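Local coordinates for protein glutathione S-transferase enzyme with thioredoxin-like domain (Xenorhabdus nematophila, PDB 4L8E) that binds two glutathione molecules per subunit and, as a member of the glutathione transferase family, probably catalyses glutathione-dependent chemistry, at residues V49-T54 / N108-F113; T43-E48 / Y186-I191. All blocks are in the same frame, centred on the assembly; numbering follows the deposited sequence. Where two conformers were deposited one is given.

Contact 1 (V49-T54 / N108-F113); sequences VGLPYT and NKTGRF
Val49 comes nearest to Arg112, their CA atoms 7.4 Å apart, where two helices run out: helix 37-49 ends at Val49 and helix 99-110 at Thr110. Gly50 and Gly111 then take positive phi (79° and 71°), turning the chain out of each helix, and no hydrogen bond passes between the segments. Val49 does most of the touching; it was modelled in two conformers, and the methyl contacts described are those of one. With CG1 anti to the backbone N (chi1 172°), that branch meets Thr110 CG2 tip to tip at 4.2 Å. Val49 CG2 lies at the edge of the Phe113 ring, 3.9 Å from Phe113 CE2, and also touches Arg112 CB. Leu51 adds CD2, 4.2 Å from Thr110 CG2. The Thr110 hydroxyl faces its own chain: OG1 accepts from Arg112 N (3.2 Å), an ST turn, and is also hydrogen-bonded to Leu106 O. Arg112 folds back at chi2 and chi3, laying one face of its guanidinium over Phe113 CE2, offset toward the rim of the group. The contact is thus held by methyl, methylene and ring-edge packing at the surface, with the threonine's polar atom satisfied by backbone groups of its own helix end.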
loop_
_atom_site.group_PDB
_atom_site.type_symbol
_atom_site.label_atom_id
_atom_site.label_comp_id
_atom_site.label_asym_id
_atom_site.label_seq_id
_atom_site.Cartn_x
_atom_site.Cartn_y
_atom_site.Cartn_z
ATOM N N VAL A 49 1.529 -1.413 22.725
ATOM C CA VAL A 49 0.642 -2.408 23.310
ATOM C C VAL A 49 1.309 -3.158 24.460
ATOM O O VAL A 49 0.638 -3.603 25.381
ATOM C CB VAL A 49 0.156 -3.404 22.248
ATOM C CG1 VAL A 49 -0.612 -4.533 22.893
ATOM C CG2 VAL A 49 -0.699 -2.701 21.242
ATOM N N GLY A 50 2.633 -3.285 24.406
ATOM C CA GLY A 50 3.355 -4.075 25.399
ATOM C C GLY A 50 3.278 -5.563 25.119
ATOM O O GLY A 50 3.333 -6.386 26.045
ATOM N N LEU A 51 3.141 -5.909 23.842
ATOM C CA LEU A 51 3.065 -7.302 23.429
ATOM C C LEU A 51 4.488 -7.835 23.365
ATOM O O LEU A 51 5.337 -7.228 22.717
ATOM C CB LEU A 51 2.422 -7.368 22.038
ATOM C CG LEU A 51 1.773 -8.655 21.571
ATOM C CD1 LEU A 51 0.631 -9.058 22.488
ATOM C CD2 LEU A 51 1.282 -8.452 20.145
ATOM N N PRO A 52 4.768 -8.956 24.047
ATOM C CA PRO A 52 6.141 -9.471 23.961
ATOM C C PRO A 52 6.553 -9.838 22.555
ATOM O O PRO A 52 5.761 -10.417 21.793
ATOM C CB PRO A 52 6.107 -10.727 24.837
ATOM C CG PRO A 52 4.914 -10.601 25.685
ATOM C CD PRO A 52 3.920 -9.792 24.912
ATOM N N TYR A 53 7.790 -9.509 22.211
ATOM C CA TYR A 53 8.362 -9.883 20.927
ATOM C C TYR A 53 9.851 -10.152 20.992
ATOM O O TYR A 53 10.546 -9.669 21.882
ATOM C CB TYR A 53 8.088 -8.808 19.877
ATOM C CG TYR A 53 8.716 -7.449 20.110
ATOM C CD1 TYR A 53 8.146 -6.524 20.988
ATOM C CD2 TYR A 53 9.832 -7.055 19.395
ATOM C CE1 TYR A 53 8.700 -5.250 21.151
ATOM C CE2 TYR A 53 10.396 -5.810 19.569
ATOM C CZ TYR A 53 9.812 -4.902 20.435
ATOM O OH TYR A 53 10.385 -3.653 20.573
ATOM N N THR A 54 10.330 -10.945 20.042
ATOM C CA THR A 54 11.755 -11.242 19.907
ATOM C C THR A 54 12.230 -10.643 18.605
ATOM O O THR A 54 11.663 -10.921 17.542
ATOM C CB THR A 54 12.039 -12.763 19.900
ATOM O OG1 THR A 54 11.603 -13.352 21.136
ATOM C CG2 THR A 54 13.547 -13.038 19.722
ATOM N N ASN A 108 -5.989 -6.041 14.812
ATOM C CA ASN A 108 -7.142 -6.928 14.954
ATOM C C ASN A 108 -6.974 -7.913 16.088
ATOM O O ASN A 108 -7.894 -8.159 16.852
ATOM C CB ASN A 108 -7.421 -7.695 13.655
ATOM C CG ASN A 108 -8.003 -6.822 12.571
ATOM O OD1 ASN A 108 -8.534 -5.751 12.848
ATOM N ND2 ASN A 108 -7.936 -7.287 11.320
ATOM N N LYS A 109 -5.777 -8.466 16.217
ATOM C CA LYS A 109 -5.492 -9.444 17.264
ATOM C C LYS A 109 -5.613 -8.840 18.667
ATOM O O LYS A 109 -6.202 -9.445 19.553
ATOM C CB LYS A 109 -4.099 -10.031 17.077
ATOM C CG LYS A 109 -3.837 -11.180 18.034
ATOM C CD LYS A 109 -2.559 -11.921 17.727
ATOM C CE LYS A 109 -2.541 -13.227 18.533
ATOM N NZ LYS A 109 -1.193 -13.706 18.727
ATOM N N THR A 110 -5.110 -7.624 18.839
ATOM C CA THR A 110 -5.069 -6.978 20.150
ATOM C C THR A 110 -6.282 -6.097 20.441
ATOM O O THR A 110 -6.529 -5.762 21.597
ATOM C CB THR A 110 -3.858 -6.071 20.275
ATOM O OG1 THR A 110 -3.951 -5.025 19.291
ATOM C CG2 THR A 110 -2.557 -6.869 20.066
ATOM N N GLY A 111 -6.999 -5.707 19.393
ATOM C CA GLY A 111 -8.101 -4.765 19.502
ATOM C C GLY A 111 -7.659 -3.333 19.792
ATOM O O GLY A 111 -8.466 -2.519 20.243
ATOM N N ARG A 112 -6.388 -3.031 19.513
ATOM C CA ARG A 112 -5.795 -1.721 19.789
ATOM C C ARG A 112 -5.397 -0.977 18.525
ATOM O O ARG A 112 -4.987 -1.572 17.554
ATOM C CB ARG A 112 -4.549 -1.882 20.684
ATOM C CG ARG A 112 -4.783 -2.690 21.951
ATOM C CD ARG A 112 -5.475 -1.901 23.024
ATOM N NE ARG A 112 -4.977 -0.535 23.131
ATOM C CZ ARG A 112 -3.926 -0.150 23.848
ATOM N NH1 ARG A 112 -3.585 1.133 23.857
ATOM N NH2 ARG A 112 -3.219 -1.026 24.554
ATOM N N PHE A 113 -5.515 0.348 18.580
ATOM C CA PHE A 113 -5.009 1.264 17.552
ATOM C C PHE A 113 -5.706 1.157 16.196
ATOM O O PHE A 113 -5.175 1.569 15.169
ATOM C CB PHE A 113 -3.473 1.225 17.474
ATOM C CG PHE A 113 -2.843 1.611 18.774
ATOM C CD1 PHE A 113 -2.903 2.916 19.229
ATOM C CD2 PHE A 113 -2.283 0.649 19.597
ATOM C CE1 PHE A 113 -2.389 3.260 20.451
ATOM C CE2 PHE A 113 -1.762 0.982 20.856
ATOM C CZ PHE A 113 -1.805 2.279 21.283
#

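Contact 2 (T43-E48 / Y186-I191); sequences TLFLEE and YSIADI
At the interdomain interface of the glutathione transferase fold, the first helix of the thioredoxin-like domain meets the start of a C-terminal-domain helix, Leu44 packing on Ile191 and Phe45 on Ile188. Ile191 CG2, anti to its backbone N, sits 4.0 Å from Leu44 CB, while CD1 on the other branch reaches Phe45 CD2. Ile188 lies alongside Phe45, pointing the same way, with CG2 3.9 Å from Phe45 CD2. Leu103, Leu106 and Thr110 of helix 99-110 also touch Phe45, so three helices meet around this ring.

At the more polar end, Glu48 crosses Tyr186 at about a right angle, the carboxylate and ring planes 56° apart. Glu48 OE2 lies 3.3 Å from Tyr186 CE2, and a bend at chi2 (-76°) turns the acid toward the ring. One water bridges the two side chains: it donates to Glu48 OE2 at 2.6 Å and lies 2.6 Å from Tyr186 OH. Arg223 NE forms a salt bridge to the same carboxylate oxygen, and its charge would probably favour an ionised Glu48.

A capping box fixes the start of helix 188-197: Ser187 OG accepts from Ala189 N at 3.1 Å, and Asp190 OD2 takes Ser187 N at 2.9 Å on the anti side of its carboxylate. The other oxygen, Asp190 OD1, is hydrogen-bonded to Trp216 NE1 and Leu181 N, tying the cap into the C-terminal domain. The domains are therefore joined by aliphatic and aromatic groups in van der Waals contact with, at one end, a carboxylate held by water and arginine, while the capping box secures the helix start that presents both isoleucines.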
loop_
_atom_site.group_PDB
_atom_site.type_symbol
_atom_site.label_atom_id
_atom_site.label_comp_id
_atom_site.label_asym_id
_atom_site.label_seq_id
_atom_site.Cartn_x
_atom_site.Cartn_y
_atom_site.Cartn_z
ATOM N N THR A 43 7.826 -1.917 15.654
ATOM C CA THR A 43 8.243 -1.766 17.062
ATOM C C THR A 43 7.468 -0.653 17.774
ATOM O O THR A 43 7.187 -0.764 18.954
ATOM C CB THR A 43 9.749 -1.569 17.225
ATOM O OG1 THR A 43 10.157 -0.431 16.471
ATOM C CG2 THR A 43 10.500 -2.812 16.763
ATOM N N LEU A 44 7.079 0.399 17.064
ATOM C CA LEU A 44 6.170 1.389 17.661
ATOM C C LEU A 44 4.882 0.728 18.143
ATOM O O LEU A 44 4.463 0.950 19.293
ATOM C CB LEU A 44 5.826 2.517 16.672
ATOM C CG LEU A 44 6.900 3.566 16.393
ATOM C CD1 LEU A 44 6.429 4.492 15.247
ATOM C CD2 LEU A 44 7.279 4.415 17.622
ATOM N N PHE A 45 4.254 -0.060 17.265
ATOM C CA PHE A 45 3.013 -0.725 17.600
ATOM C C PHE A 45 3.237 -1.648 18.809
ATOM O O PHE A 45 2.500 -1.589 19.765
ATOM C CB PHE A 45 2.445 -1.526 16.437
ATOM C CG PHE A 45 1.148 -2.176 16.771
ATOM C CD1 PHE A 45 1.130 -3.374 17.469
ATOM C CD2 PHE A 45 -0.044 -1.575 16.474
ATOM C CE1 PHE A 45 -0.062 -3.956 17.833
ATOM C CE2 PHE A 45 -1.221 -2.152 16.836
ATOM C CZ PHE A 45 -1.229 -3.346 17.531
ATOM N N LEU A 46 4.267 -2.478 18.759
ATOM C CA LEU A 46 4.481 -3.483 19.814
ATOM C C LEU A 46 4.795 -2.814 21.156
ATOM O O LEU A 46 4.376 -3.288 22.230
ATOM C CB LEU A 46 5.598 -4.452 19.396
ATOM C CG LEU A 46 5.190 -5.355 18.212
ATOM C CD1 LEU A 46 6.425 -6.010 17.615
ATOM C CD2 LEU A 46 4.184 -6.400 18.644
ATOM N N GLU A 47 5.550 -1.731 21.116
ATOM C CA GLU A 47 5.868 -0.989 22.324
ATOM C C GLU A 47 4.642 -0.263 22.925
ATOM O O GLU A 47 4.519 -0.153 24.148
ATOM C CB GLU A 47 6.991 0.002 22.069
ATOM C CG GLU A 47 8.367 -0.653 21.836
ATOM C CD GLU A 47 8.925 -1.404 23.042
ATOM O OE1 GLU A 47 8.653 -1.011 24.196
ATOM O OE2 GLU A 47 9.702 -2.369 22.814
ATOM N N GLU A 48 3.751 0.220 22.059
ATOM C CA GLU A 48 2.492 0.821 22.521
ATOM C C GLU A 48 1.612 -0.198 23.252
ATOM O O GLU A 48 1.026 0.108 24.295
ATOM C CB GLU A 48 1.701 1.412 21.345
ATOM C CG GLU A 48 2.320 2.625 20.697
ATOM C CD GLU A 48 2.160 3.925 21.497
ATOM O OE1 GLU A 48 1.551 3.947 22.603
ATOM O OE2 GLU A 48 2.667 4.957 20.999
ATOM N N TYR A 186 -4.822 8.427 18.218
ATOM C CA TYR A 186 -3.643 7.772 17.631
ATOM C C TYR A 186 -4.030 6.377 17.132
ATOM O O TYR A 186 -4.642 5.602 17.866
ATOM C CB TYR A 186 -2.557 7.657 18.698
ATOM C CG TYR A 186 -1.141 7.283 18.237
ATOM C CD1 TYR A 186 -0.461 8.070 17.353
ATOM C CD2 TYR A 186 -0.472 6.175 18.763
ATOM C CE1 TYR A 186 0.835 7.776 16.945
ATOM C CE2 TYR A 186 0.836 5.863 18.352
ATOM C CZ TYR A 186 1.483 6.682 17.470
ATOM O OH TYR A 186 2.771 6.424 17.048
ATOM N N SER A 187 -3.674 6.066 15.882
ATOM C CA SER A 187 -4.016 4.781 15.285
ATOM C C SER A 187 -2.882 4.239 14.450
ATOM O O SER A 187 -1.860 4.898 14.261
ATOM C CB SER A 187 -5.274 4.888 14.416
ATOM O OG SER A 187 -4.985 5.374 13.110
ATOM N N ILE A 188 -3.102 3.067 13.872
ATOM C CA ILE A 188 -2.090 2.477 13.011
ATOM C C ILE A 188 -1.790 3.346 11.784
ATOM O O ILE A 188 -0.720 3.225 11.207
ATOM C CB ILE A 188 -2.406 1.005 12.607
ATOM C CG1 ILE A 188 -3.734 0.888 11.885
ATOM C CG2 ILE A 188 -2.335 0.075 13.823
ATOM C CD1 ILE A 188 -4.010 -0.532 11.417
ATOM N N ALA A 189 -2.701 4.242 11.413
ATOM C CA ALA A 189 -2.421 5.190 10.319
ATOM C C ALA A 189 -1.260 6.118 10.726
ATOM O O ALA A 189 -0.330 6.330 9.966
ATOM C CB ALA A 189 -3.648 5.983 9.974
ATOM N N ASP A 190 -1.324 6.646 11.936
ATOM C CA ASP A 190 -0.278 7.529 12.434
ATOM C C ASP A 190 1.045 6.773 12.623
ATOM O O ASP A 190 2.140 7.289 12.321
ATOM C CB ASP A 190 -0.685 8.138 13.765
ATOM C CG ASP A 190 -1.987 8.873 13.699
ATOM O OD1 ASP A 190 -1.997 10.065 13.260
ATOM O OD2 ASP A 190 -3.003 8.265 14.118
ATOM N N ILE A 191 0.950 5.562 13.164
ATOM C CA ILE A 191 2.132 4.728 13.388
ATOM C C ILE A 191 2.835 4.440 12.058
ATOM O O ILE A 191 4.072 4.433 11.992
ATOM C CB ILE A 191 1.745 3.418 14.115
ATOM C CG1 ILE A 191 1.272 3.720 15.545
ATOM C CG2 ILE A 191 2.867 2.403 14.006
ATOM C CD1 ILE A 191 0.575 2.544 16.212
HETATM O O HOH W 1 4.257 5.505 18.988
#

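Both contacts draw on helix 37-49, contact 2 through its final turns and contact 1 through its last residue and the following loop. Their centres are 9 Å apart, with contact 1 nested inside the chain loop that contact 2 closes. Contact 1 is a surface meeting of two helix ends; contact 2 is largely buried and joins the two domains, bringing in a water-bridged acid that contact 1 lacks. Phe113 links them directly: its O is 2.9 Å from Ile188 N, a probable hydrogen bond at the start of helix 188-197, and its ring packs on Tyr186. Phe45 also touches Thr110, linking the apolar groups of both.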